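Local coordinates for fatty acid-binding protein 2 (Manduca sexta, PDB 1MDC) that binds a single fatty acid molecule inside its beta-barrel and belongs to the cytosolic lipid carriers of the calycin superfamily, at residues A[14-19]-A[32-37]; A[72-75]-A[81-84]. All coordinates share one frame; numbering follows the deposited sequence. Where two conformers were deposited one is given.

In the fold
Both contacts lie beside the cavity that holds the palmitic acid, and their centres are about 18 Å apart. Contact 1 packs the two short helices of the fatty-acid-binding fold against each other; contact 2 lies in the hairpin of strands 70-74 and 78-87. They meet where Leu33 CD2 of contact 1 rests 4.1 Å from Gly75 CA of contact 2, so the second helix touches the turn that follows strand 70-74. The nearest atoms of the Leu33 and Ile74 side chains each come within about 4 Å of the fatty acid. At the hexadecanoate site, the Arg128 side chain is, nearest atoms again, about 3 Å from that of Phe16 and about 9 Å from that of Ile74.

Contact 1 (A[14-19]-A[32-37]); sequences ENFDGF and ALVSDK
Phe16 points its ring at the last turn of helix 27-35, where CE2 overlaps the backbone and CB of Leu33. The carbonyl oxygen Leu33 O meets the ring at its edge and in its plane, 3.9 Å from Phe16 CE2, while Leu33 CB lies 4.3 Å from the same carbon. A methyl group, Val34 CG1, approaches obliquely and stands 4.5 Å from Phe16 CD2. With CG anti to the backbone N (chi1 -169°), the ring is directed at Leu33 and Val34 of the second helix. Asp17 adds a thinner, outer layer: its OD1 is 4.0 Å from Val34 CG1, a van der Waals approach with the two side chains meeting at a slant. The charge of this carboxylate is met elsewhere, by a salt bridge from OD2 to Lys21 one turn further on. The joint is modest, 155 Å² in all, and rests on van der Waals packing, with Phe16 and Leu33 buried and Asp17 and Val34 nearer the surface. This is the helix-turn-helix lid of the fatty-acid-binding proteins, made of helices 16-21 and 27-35, which follow strand 8-14 and precede strand 39-45 in the chain. Leu20 extends the apolar seam against Leu33 and Val34, and toward the barrel wall Phe16 makes a cation-pi contact with Arg128 of strand 122-131, a residue that binds hexadecanoate.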
# COMPACT_ATOMS: atom_id res chain seq x y z
N GLU A 14 -0.71 -4.75 -12.46
CA GLU A 14 0.26 -4.99 -13.50
C GLU A 14 1.66 -4.89 -12.94
O GLU A 14 1.91 -4.00 -12.15
CB GLU A 14 0.13 -3.85 -14.56
CG GLU A 14 -1.26 -3.81 -15.10
CD GLU A 14 -1.49 -2.67 -16.04
OE1 GLU A 14 -1.37 -1.49 -15.49
OE2 GLU A 14 -1.77 -2.85 -17.17
N ASN A 15 2.56 -5.80 -13.37
CA ASN A 15 3.96 -5.80 -12.93
C ASN A 15 4.16 -5.94 -11.44
O ASN A 15 5.23 -5.61 -10.93
CB ASN A 15 4.72 -4.54 -13.47
CG ASN A 15 4.75 -4.51 -14.99
OD1 ASN A 15 4.61 -5.54 -15.66
ND2 ASN A 15 4.92 -3.32 -15.55
N PHE A 16 3.14 -6.43 -10.73
CA PHE A 16 3.28 -6.58 -9.30
C PHE A 16 4.27 -7.69 -8.95
O PHE A 16 5.04 -7.60 -8.01
CB PHE A 16 1.91 -6.70 -8.61
CG PHE A 16 1.87 -6.61 -7.09
CD1 PHE A 16 2.49 -5.57 -6.41
CD2 PHE A 16 1.18 -7.59 -6.36
CE1 PHE A 16 2.41 -5.49 -5.01
CE2 PHE A 16 1.12 -7.54 -4.96
CZ PHE A 16 1.74 -6.48 -4.30
N ASP A 17 4.28 -8.75 -9.71
CA ASP A 17 5.22 -9.82 -9.40
C ASP A 17 6.67 -9.32 -9.52
O ASP A 17 7.57 -9.66 -8.76
CB ASP A 17 4.94 -10.97 -10.38
CG ASP A 17 5.87 -12.17 -10.16
OD1 ASP A 17 5.40 -13.03 -9.30
OD2 ASP A 17 6.94 -12.35 -10.73
N GLY A 18 6.89 -8.48 -10.52
CA GLY A 18 8.20 -7.90 -10.79
C GLY A 18 8.65 -7.06 -9.65
O GLY A 18 9.80 -7.11 -9.22
N PHE A 19 7.72 -6.28 -9.14
CA PHE A 19 8.07 -5.45 -8.01
C PHE A 19 8.40 -6.32 -6.78
O PHE A 19 9.34 -6.03 -6.06
CB PHE A 19 6.86 -4.50 -7.58
CG PHE A 19 7.04 -3.96 -6.19
CD1 PHE A 19 7.98 -2.97 -5.91
CD2 PHE A 19 6.26 -4.44 -5.15
CE1 PHE A 19 8.13 -2.47 -4.63
CE2 PHE A 19 6.42 -3.96 -3.84
CZ PHE A 19 7.34 -2.98 -3.58
N ALA A 32 1.54 -15.75 -2.38
CA ALA A 32 0.42 -15.35 -1.58
C ALA A 32 0.03 -13.91 -1.90
O ALA A 32 -1.13 -13.58 -2.06
CB ALA A 32 0.74 -15.53 -0.09
N LEU A 33 1.01 -13.02 -2.00
CA LEU A 33 0.68 -11.63 -2.29
C LEU A 33 0.03 -11.42 -3.63
O LEU A 33 -0.90 -10.61 -3.78
CB LEU A 33 1.86 -10.67 -2.10
CG LEU A 33 2.20 -10.53 -0.62
CD1 LEU A 33 3.56 -9.84 -0.52
CD2 LEU A 33 1.14 -9.64 0.08
N VAL A 34 0.52 -12.13 -4.64
CA VAL A 34 -0.05 -11.94 -5.95
C VAL A 34 -1.44 -12.53 -6.05
O VAL A 34 -2.22 -12.15 -6.91
CB VAL A 34 0.80 -12.31 -7.20
CG1 VAL A 34 2.22 -11.86 -7.09
CG2 VAL A 34 0.68 -13.74 -7.61
N SER A 35 -1.75 -13.47 -5.20
CA SER A 35 -3.08 -14.07 -5.31
C SER A 35 -4.11 -13.30 -4.44
O SER A 35 -5.31 -13.57 -4.54
CB SER A 35 -3.10 -15.53 -4.87
OG SER A 35 -2.96 -15.61 -3.46
N ASP A 36 -3.63 -12.41 -3.58
CA ASP A 36 -4.55 -11.69 -2.69
C ASP A 36 -5.59 -10.84 -3.39
O ASP A 36 -5.36 -10.41 -4.51
CB ASP A 36 -3.61 -10.70 -1.93
CG ASP A 36 -4.10 -10.00 -0.68
OD1 ASP A 36 -5.11 -10.58 -0.13
OD2 ASP A 36 -3.55 -9.02 -0.22
N LYS A 37 -6.71 -10.58 -2.72
CA LYS A 37 -7.78 -9.74 -3.25
C LYS A 37 -8.06 -8.78 -2.08
O LYS A 37 -9.11 -8.86 -1.44
CB LYS A 37 -9.05 -10.51 -3.62
CG LYS A 37 -8.91 -11.35 -4.90
CD LYS A 37 -8.82 -10.50 -6.19
CE LYS A 37 -8.68 -11.25 -7.53
NZ LYS A 37 -8.45 -10.38 -8.72

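Contact 2 (A[72-75]-A[81-84]). With SO4 (sulfate ion), chain B.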
# COMPACT_ATOMS: atom_id res chain seq x y z
N ASP A 72 6.58 -0.29 11.32
CA ASP A 72 5.37 -0.96 10.83
C ASP A 72 5.61 -2.35 10.23
O ASP A 72 6.74 -2.77 10.05
CB ASP A 72 4.89 0.02 9.69
CG ASP A 72 3.46 -0.06 9.10
OD1 ASP A 72 2.60 -0.74 9.79
OD2 ASP A 72 3.19 0.46 8.06
N VAL A 73 4.51 -3.05 9.94
CA VAL A 73 4.53 -4.38 9.36
C VAL A 73 3.51 -4.37 8.24
O VAL A 73 2.34 -4.10 8.49
CB VAL A 73 4.20 -5.45 10.37
CG1 VAL A 73 4.30 -6.78 9.63
CG2 VAL A 73 5.16 -5.43 11.55
N ILE A 74 3.94 -4.64 7.02
CA ILE A 74 3.04 -4.64 5.88
C ILE A 74 3.18 -5.90 5.03
O ILE A 74 4.07 -6.74 5.23
CB ILE A 74 3.36 -3.42 5.00
CG1 ILE A 74 4.76 -3.50 4.49
CG2 ILE A 74 3.17 -2.09 5.77
CD1 ILE A 74 4.96 -2.61 3.25
N GLY A 75 2.29 -6.05 4.05
CA GLY A 75 2.39 -7.21 3.20
C GLY A 75 2.17 -8.48 3.97
O GLY A 75 1.22 -8.60 4.73
N LYS A 81 9.87 0.74 7.96
CA LYS A 81 9.71 2.02 8.58
C LYS A 81 8.72 2.65 7.55
O LYS A 81 9.05 2.71 6.36
CB LYS A 81 10.93 2.88 8.62
CG LYS A 81 10.69 4.07 9.47
CD LYS A 81 10.81 3.69 10.93
CE LYS A 81 11.98 4.38 11.58
NZ LYS A 81 12.36 3.73 12.81
N SER A 82 7.51 3.07 7.94
CA SER A 82 6.60 3.65 6.93
C SER A 82 6.43 5.14 7.17
O SER A 82 6.60 5.61 8.29
CB SER A 82 5.13 3.05 7.09
OG SER A 82 4.92 1.75 6.63
N MET A 83 6.07 5.88 6.14
CA MET A 83 5.84 7.30 6.29
C MET A 83 4.76 7.66 5.28
O MET A 83 4.97 7.48 4.08
CB MET A 83 7.07 8.23 6.15
CG MET A 83 6.81 9.63 6.68
SD MET A 83 6.52 10.67 5.27
CE MET A 83 8.13 11.31 5.04
N TYR A 84 3.61 8.15 5.72
CA TYR A 84 2.62 8.50 4.74
C TYR A 84 2.50 10.02 4.73
O TYR A 84 2.63 10.65 5.77
CB TYR A 84 1.23 8.05 5.13
CG TYR A 84 0.89 6.59 5.12
CD1 TYR A 84 1.39 5.73 6.12
CD2 TYR A 84 0.07 6.08 4.11
CE1 TYR A 84 1.04 4.40 6.10
CE2 TYR A 84 -0.26 4.75 4.07
CZ TYR A 84 0.23 3.91 5.10
OH TYR A 84 -0.13 2.57 5.09
S SO4 B . -1.03 1.21 1.79
O1 SO4 B . -1.35 2.49 2.42
O2 SO4 B . -2.10 0.81 0.90
O3 SO4 B . 0.18 1.32 0.96
O4 SO4 B . -0.85 0.18 2.85
O HOH W 1 0.54 0.81 6.77
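Asp72 and Ser82 are joined by a short hydrogen bond, Ser82 OG giving its proton to Asp72 OD2 at 2.6 Å. The oxygen accepts on its anti lone pair, the one turned away from OD1. A chi1 of -165° turns the Asp72 carboxylate opposite its own backbone N and across to the serine, and OD1 takes a weak bond from Val73 N. This is the tight part of the contact: Asp72 CB and Ser82 CB are 4.0 Å apart, and His93 NE2 is a second hydrogen-bonding partner of Ser82 OG. Beyond it the packing slackens. Ile74 CG2 only grazes Ser82 OG at 4.3 Å, and Tyr84 reaches Asp72 through a water. That water donates to Asp72 OD2 at 3.0 Å and hydrogen-bonds, at a short 2.5 Å, to Tyr84 OH, the water lying in the plane of that ring, at its edge. On the other flank of the hydroxyl, by CE2, sits a sulfate ion, probably from the crystallisation liquor, its O1 2.9 Å from Tyr84 OH; Lys106 and His93 hydrogen-bond to the same ion. Were Asp72 replaced by an alanine, Ser82 OG would probably lose its carboxylate acceptor and be left with His93, and the bridging water would lose its link to strand 70-74. Strands 70-74 and 78-87 form an antiparallel hairpin of the barrel wall, with backbone bonds pairing Asp72 with Val80 and Ser82 with Phe70. Strand 90-97 flanks strand 78-87 on its other side, and there the ring of Tyr84 stacks with His93.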